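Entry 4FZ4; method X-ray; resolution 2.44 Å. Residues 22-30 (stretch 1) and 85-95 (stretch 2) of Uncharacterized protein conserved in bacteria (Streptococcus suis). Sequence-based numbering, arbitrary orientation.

Stretch 1, residues 22-30: ELDKVPSYG
Stretch 2 85-95: YIRQVAELRKK

Stretch 2 is helical throughout (A90 N to I86 O, 2.9 Å). Stretch 1 begins in a helix, makes a type I beta turn from L23 to V26, closed by V26 N to L23 O at 2.9 Å, and then runs extended through P27 and S28 (psi 145° and 147°). Y29 and R87 set the register, CA to CA 5.4 Å.

The CA-to-CB bond of I86 (m, t) points toward stretch 1. I86 CG2 lies 3.9 Å from Y29 CD2, an apolar contact.

R87 dominates. Its side chain is extended (m, t, t, chi4 -176°) and reaches the turn. R87 NH1 donates a hydrogen bond to V26 O at 3.0 Å and 158°, so the guanidinium edge meets a turn carbonyl. L23 O is also 3.0 Å from R87 NH1, but the angle is too poor for a bond. The guanidinium is sandwiched: L23 CD1 covers one face, 3.2 Å from R87 NH2; S28 CB lies over the opposite face, 4.4 Å from R87 NE. R87 CB packs 3.5 Å from V26 CG1.

The small A90 side chain comes up against Y29 (p, chi1 36°), with A90 CB 3.4 Å from Y29 CB.

E91 (t, p) brings OE2 to 3.5 Å from P27 CG. E91 OE1 forms a long salt bridge with K94 NZ, 3.8 Å.

K94 (m, t, t, t) ends with NZ 3.6 Å from Y29 O.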

ATOM      1  N   GLU A  22       3.750   7.602   8.111  1.00 41.93           N
ATOM      2  CA  GLU A  22       4.091   6.332   8.733  1.00 42.64           C
ATOM      3  C   GLU A  22       4.834   5.405   7.771  1.00 38.79           C
ATOM      4  O   GLU A  22       5.692   4.623   8.185  1.00 40.35           O
ATOM      5  CB  GLU A  22       2.821   5.678   9.253  1.00 43.87           C
ATOM      6  CG  GLU A  22       2.088   6.601  10.208  1.00 53.75           C
ATOM      7  CD  GLU A  22       0.877   5.963  10.847  1.00 73.03           C
ATOM      8  OE1 GLU A  22      -0.125   5.721  10.140  1.00 72.19           O
ATOM      9  OE2 GLU A  22       0.935   5.700  12.067  1.00 85.56           O
ATOM     10  N   LEU A  23       4.511   5.501   6.487  1.00 38.52           N
ATOM     11  CA  LEU A  23       5.174   4.678   5.478  1.00 36.45           C
ATOM     12  C   LEU A  23       6.647   5.059   5.538  1.00 36.87           C
ATOM     13  O   LEU A  23       7.536   4.212   5.403  1.00 45.09           O
ATOM     14  CB  LEU A  23       4.622   4.996   4.087  1.00 32.43           C
ATOM     15  CG  LEU A  23       4.726   4.021   2.899  1.00 31.27           C
ATOM     16  CD1 LEU A  23       5.411   4.733   1.760  1.00 27.79           C
ATOM     17  CD2 LEU A  23       5.448   2.732   3.268  1.00 28.96           C
ATOM     18  N   ASP A  24       6.892   6.347   5.752  1.00 31.73           N
ATOM     19  CA  ASP A  24       8.253   6.866   5.825  1.00 48.90           C
ATOM     20  C   ASP A  24       9.099   6.255   6.936  1.00 49.17           C
ATOM     21  O   ASP A  24      10.323   6.303   6.873  1.00 50.17           O
ATOM     22  CB  ASP A  24       8.236   8.383   5.985  1.00 59.98           C
ATOM     23  CG  ASP A  24       8.860   9.089   4.808  1.00 71.16           C
ATOM     24  OD1 ASP A  24       8.272   9.041   3.707  1.00 76.63           O
ATOM     25  OD2 ASP A  24       9.946   9.682   4.985  1.00 71.89           O
ATOM     26  N   LYS A  25       8.455   5.693   7.954  1.00 48.35           N
ATOM     27  CA  LYS A  25       9.188   5.068   9.049  1.00 50.63           C
ATOM     28  C   LYS A  25       9.575   3.641   8.677  1.00 47.22           C
ATOM     29  O   LYS A  25      10.520   3.073   9.226  1.00 48.31           O
ATOM     30  CB  LYS A  25       8.343   5.048  10.324  1.00 55.75           C
ATOM     31  CG  LYS A  25       8.352   6.350  11.109  1.00 64.07           C
ATOM     32  CD  LYS A  25       7.843   7.516  10.285  1.00 68.10           C
ATOM     33  CE  LYS A  25       7.666   8.746  11.153  1.00 70.90           C
ATOM     34  NZ  LYS A  25       6.755   8.455  12.299  1.00 69.69           N
ATOM     35  N   VAL A  26       8.836   3.063   7.741  1.00 44.60           N
ATOM     36  CA  VAL A  26       9.099   1.704   7.302  1.00 42.32           C
ATOM     37  C   VAL A  26      10.205   1.714   6.243  1.00 50.73           C
ATOM     38  O   VAL A  26      10.096   2.389   5.217  1.00 60.18           O
ATOM     39  CB  VAL A  26       7.803   1.059   6.745  1.00 38.16           C
ATOM     40  CG1 VAL A  26       8.035  -0.404   6.439  1.00 28.37           C
ATOM     41  CG2 VAL A  26       6.670   1.220   7.767  1.00 33.38           C
ATOM     42  N   PRO A  27      11.297   0.975   6.495  1.00 55.21           N
ATOM     43  CA  PRO A  27      12.449   0.878   5.586  1.00 50.74           C
ATOM     44  C   PRO A  27      12.054   0.481   4.161  1.00 53.49           C
ATOM     45  O   PRO A  27      11.121  -0.303   3.973  1.00 56.01           O
ATOM     46  CB  PRO A  27      13.321  -0.195   6.245  1.00 46.50           C
ATOM     47  CG  PRO A  27      12.990  -0.062   7.711  1.00 51.17           C
ATOM     48  CD  PRO A  27      11.491   0.122   7.684  1.00 51.73           C
ATOM     49  N   SER A  28      12.755   1.020   3.162  1.00 45.15           N
ATOM     50  CA  SER A  28      12.460   0.673   1.775  1.00 52.04           C
ATOM     51  C   SER A  28      13.224  -0.603   1.437  1.00 45.06           C
ATOM     52  O   SER A  28      14.318  -0.827   1.953  1.00 45.14           O
ATOM     53  CB  SER A  28      12.882   1.797   0.826  1.00 66.59           C
ATOM     54  OG  SER A  28      12.472   1.513  -0.506  1.00 73.75           O
ATOM     55  N   TYR A  29      12.649  -1.437   0.579  1.00 38.31           N
ATOM     56  CA  TYR A  29      13.271  -2.705   0.194  1.00 43.00           C
ATOM     57  C   TYR A  29      14.528  -2.549  -0.657  1.00 50.76           C
ATOM     58  O   TYR A  29      15.303  -3.497  -0.803  1.00 61.04           O
ATOM     59  CB  TYR A  29      12.252  -3.577  -0.539  1.00 47.90           C
ATOM     60  CG  TYR A  29      11.317  -2.779  -1.413  1.00 43.87           C
ATOM     61  CD1 TYR A  29      11.768  -2.191  -2.595  1.00 39.66           C
ATOM     62  CD2 TYR A  29       9.992  -2.549  -1.020  1.00 30.87           C
ATOM     63  CE1 TYR A  29      10.925  -1.385  -3.365  1.00 37.36           C
ATOM     64  CE2 TYR A  29       9.144  -1.745  -1.778  1.00 29.71           C
ATOM     65  CZ  TYR A  29       9.616  -1.162  -2.950  1.00 33.66           C
ATOM     66  OH  TYR A  29       8.791  -0.336  -3.690  1.00 33.14           O
ATOM     67  N   GLY A  30      14.732  -1.362  -1.219  1.00 53.24           N
ATOM     68  CA  GLY A  30      15.918  -1.139  -2.028  1.00 46.21           C
ATOM     69  C   GLY A  30      15.798  -1.412  -3.519  1.00 50.41           C
ATOM     70  O   GLY A  30      14.707  -1.396  -4.087  1.00 50.24           O
ATOM     71  N   TYR A  85       3.119  -3.187   3.236  1.00 18.59           N
ATOM     72  CA  TYR A  85       3.232  -4.629   3.418  1.00 24.76           C
ATOM     73  C   TYR A  85       4.515  -5.156   2.792  1.00 26.68           C
ATOM     74  O   TYR A  85       5.250  -5.921   3.415  1.00 32.67           O
ATOM     75  CB  TYR A  85       2.053  -5.349   2.763  1.00 28.81           C
ATOM     76  CG  TYR A  85       0.733  -5.146   3.463  1.00 30.67           C
ATOM     77  CD1 TYR A  85       0.684  -4.612   4.757  1.00 29.52           C
ATOM     78  CD2 TYR A  85      -0.467  -5.548   2.865  1.00 20.67           C
ATOM     79  CE1 TYR A  85      -0.508  -4.489   5.438  1.00 23.90           C
ATOM     80  CE2 TYR A  85      -1.677  -5.431   3.548  1.00 30.37           C
ATOM     81  CZ  TYR A  85      -1.684  -4.902   4.839  1.00 32.31           C
ATOM     82  OH  TYR A  85      -2.859  -4.832   5.557  1.00 37.43           O
ATOM     83  N   ILE A  86       4.790  -4.746   1.560  1.00 25.99           N
ATOM     84  CA  ILE A  86       5.984  -5.230   0.891  1.00 23.95           C
ATOM     85  C   ILE A  86       7.279  -4.766   1.566  1.00 33.27           C
ATOM     86  O   ILE A  86       8.238  -5.541   1.664  1.00 34.57           O
ATOM     87  CB  ILE A  86       5.965  -4.864  -0.611  1.00 24.88           C
ATOM     88  CG1 ILE A  86       4.792  -5.590  -1.282  1.00 19.25           C
ATOM     89  CG2 ILE A  86       7.262  -5.330  -1.293  1.00 22.08           C
ATOM     90  CD1 ILE A  86       4.649  -5.296  -2.763  1.00 27.95           C
ATOM     91  N   ARG A  87       7.314  -3.521   2.043  1.00 28.35           N
ATOM     92  CA  ARG A  87       8.501  -3.049   2.737  1.00 23.01           C
ATOM     93  C   ARG A  87       8.732  -3.910   3.965  1.00 27.01           C
ATOM     94  O   ARG A  87       9.874  -4.203   4.306  1.00 37.39           O
ATOM     95  CB  ARG A  87       8.364  -1.586   3.172  1.00 27.68           C
ATOM     96  CG  ARG A  87       8.711  -0.587   2.072  1.00 32.48           C
ATOM     97  CD  ARG A  87       8.774   0.839   2.594  1.00 29.58           C
ATOM     98  NE  ARG A  87       8.511   1.791   1.521  1.00 35.65           N
ATOM     99  CZ  ARG A  87       8.573   3.112   1.650  1.00 38.01           C
ATOM    100  NH1 ARG A  87       8.899   3.655   2.817  1.00 34.96           N
ATOM    101  NH2 ARG A  87       8.287   3.891   0.614  1.00 37.74           N
ATOM    102  N   GLN A  88       7.650  -4.323   4.626  1.00 26.06           N
ATOM    103  CA  GLN A  88       7.766  -5.155   5.829  1.00 27.87           C
ATOM    104  C   GLN A  88       8.293  -6.555   5.527  1.00 26.47           C
ATOM    105  O   GLN A  88       9.193  -7.039   6.200  1.00 36.91           O
ATOM    106  CB  GLN A  88       6.414  -5.257   6.548  1.00 25.53           C
ATOM    107  CG  GLN A  88       5.961  -3.953   7.240  1.00 15.58           C
ATOM    108  CD  GLN A  88       4.561  -4.086   7.841  1.00 20.78           C
ATOM    109  OE1 GLN A  88       4.328  -4.907   8.727  1.00 33.55           O
ATOM    110  NE2 GLN A  88       3.623  -3.287   7.347  1.00 23.87           N
ATOM    111  N   VAL A  89       7.738  -7.204   4.509  1.00 32.19           N
ATOM    112  CA  VAL A  89       8.181  -8.544   4.139  1.00 27.57           C
ATOM    113  C   VAL A  89       9.642  -8.510   3.689  1.00 28.57           C
ATOM    114  O   VAL A  89      10.426  -9.387   4.041  1.00 35.29           O
ATOM    115  CB  VAL A  89       7.330  -9.112   3.005  1.00 34.98           C
ATOM    116  CG1 VAL A  89       7.810 -10.508   2.647  1.00 39.71           C
ATOM    117  CG2 VAL A  89       5.874  -9.129   3.422  1.00 23.49           C
ATOM    118  N   ALA A  90      10.011  -7.497   2.912  1.00 28.84           N
ATOM    119  CA  ALA A  90      11.391  -7.379   2.454  1.00 28.67           C
ATOM    120  C   ALA A  90      12.291  -7.444   3.676  1.00 35.85           C
ATOM    121  O   ALA A  90      13.267  -8.191   3.705  1.00 42.75           O
ATOM    122  CB  ALA A  90      11.602  -6.060   1.740  1.00 30.37           C
ATOM    123  N   GLU A  91      11.940  -6.662   4.695  1.00 36.93           N
ATOM    124  CA  GLU A  91      12.713  -6.613   5.930  1.00 41.09           C
ATOM    125  C   GLU A  91      12.702  -7.962   6.629  1.00 38.49           C
ATOM    126  O   GLU A  91      13.745  -8.449   7.079  1.00 47.15           O
ATOM    127  CB  GLU A  91      12.152  -5.539   6.869  1.00 50.84           C
ATOM    128  CG  GLU A  91      13.183  -5.001   7.844  1.00 59.11           C
ATOM    129  CD  GLU A  91      14.225  -4.119   7.166  1.00 67.09           C
ATOM    130  OE1 GLU A  91      14.574  -4.382   5.995  1.00 69.99           O
ATOM    131  OE2 GLU A  91      14.707  -3.166   7.810  1.00 71.15           O
ATOM    132  N   LEU A  92      11.525  -8.576   6.715  1.00 37.94           N
ATOM    133  CA  LEU A  92      11.401  -9.883   7.360  1.00 34.74           C
ATOM    134  C   LEU A  92      12.192 -10.956   6.620  1.00 40.73           C
ATOM    135  O   LEU A  92      12.867 -11.778   7.241  1.00 41.74           O
ATOM    136  CB  LEU A  92       9.930 -10.288   7.444  1.00 29.21           C
ATOM    137  CG  LEU A  92       9.135  -9.442   8.446  1.00 38.61           C
ATOM    138  CD1 LEU A  92       7.668  -9.800   8.358  1.00 38.88           C
ATOM    139  CD2 LEU A  92       9.663  -9.675   9.865  1.00 37.15           C
ATOM    140  N   ARG A  93      12.117 -10.946   5.290  1.00 40.09           N
ATOM    141  CA  ARG A  93      12.840 -11.944   4.511  1.00 40.41           C
ATOM    142  C   ARG A  93      14.343 -11.874   4.745  1.00 38.11           C
ATOM    143  O   ARG A  93      15.021 -12.898   4.705  1.00 47.40           O
ATOM    144  CB  ARG A  93      12.534 -11.791   3.021  1.00 31.76           C
ATOM    145  CG  ARG A  93      11.100 -12.118   2.673  1.00 34.10           C
ATOM    146  CD  ARG A  93      10.857 -11.927   1.185  1.00 46.92           C
ATOM    147  NE  ARG A  93      11.489 -12.969   0.378  1.00 57.45           N
ATOM    148  CZ  ARG A  93      11.771 -12.843  -0.916  1.00 52.96           C
ATOM    149  NH1 ARG A  93      11.485 -11.713  -1.550  1.00 49.09           N
ATOM    150  NH2 ARG A  93      12.328 -13.847  -1.579  1.00 47.84           N
ATOM    151  N   LYS A  94      14.865 -10.674   4.988  1.00 35.31           N
ATOM    152  CA  LYS A  94      16.295 -10.512   5.243  1.00 39.29           C
ATOM    153  C   LYS A  94      16.667 -10.990   6.645  1.00 48.17           C
ATOM    154  O   LYS A  94      17.771 -11.464   6.872  1.00 41.73           O
ATOM    155  CB  LYS A  94      16.709  -9.051   5.095  1.00 37.48           C
ATOM    156  CG  LYS A  94      16.528  -8.502   3.695  1.00 49.60           C
ATOM    157  CD  LYS A  94      16.738  -6.993   3.653  1.00 57.27           C
ATOM    158  CE  LYS A  94      16.239  -6.418   2.329  1.00 62.83           C
ATOM    159  NZ  LYS A  94      15.877  -4.974   2.437  1.00 63.13           N
ATOM    160  N   LYS A  95      15.736 -10.862   7.582  1.00 59.79           N
ATOM    161  CA  LYS A  95      15.969 -11.261   8.967  1.00 56.02           C
ATOM    162  C   LYS A  95      15.752 -12.763   9.144  1.00 58.75           C
ATOM    163  O   LYS A  95      16.325 -13.385  10.039  1.00 60.32           O
ATOM    164  CB  LYS A  95      15.027 -10.472   9.878  1.00 53.30           C
ATOM    165  CG  LYS A  95      15.447 -10.368  11.327  1.00 57.79           C
ATOM    166  CD  LYS A  95      14.655  -9.267  12.032  1.00 62.52           C
ATOM    167  CE  LYS A  95      14.894  -7.906  11.368  1.00 63.14           C
ATOM    168  NZ  LYS A  95      14.122  -6.805  12.004  1.00 64.28           N
TER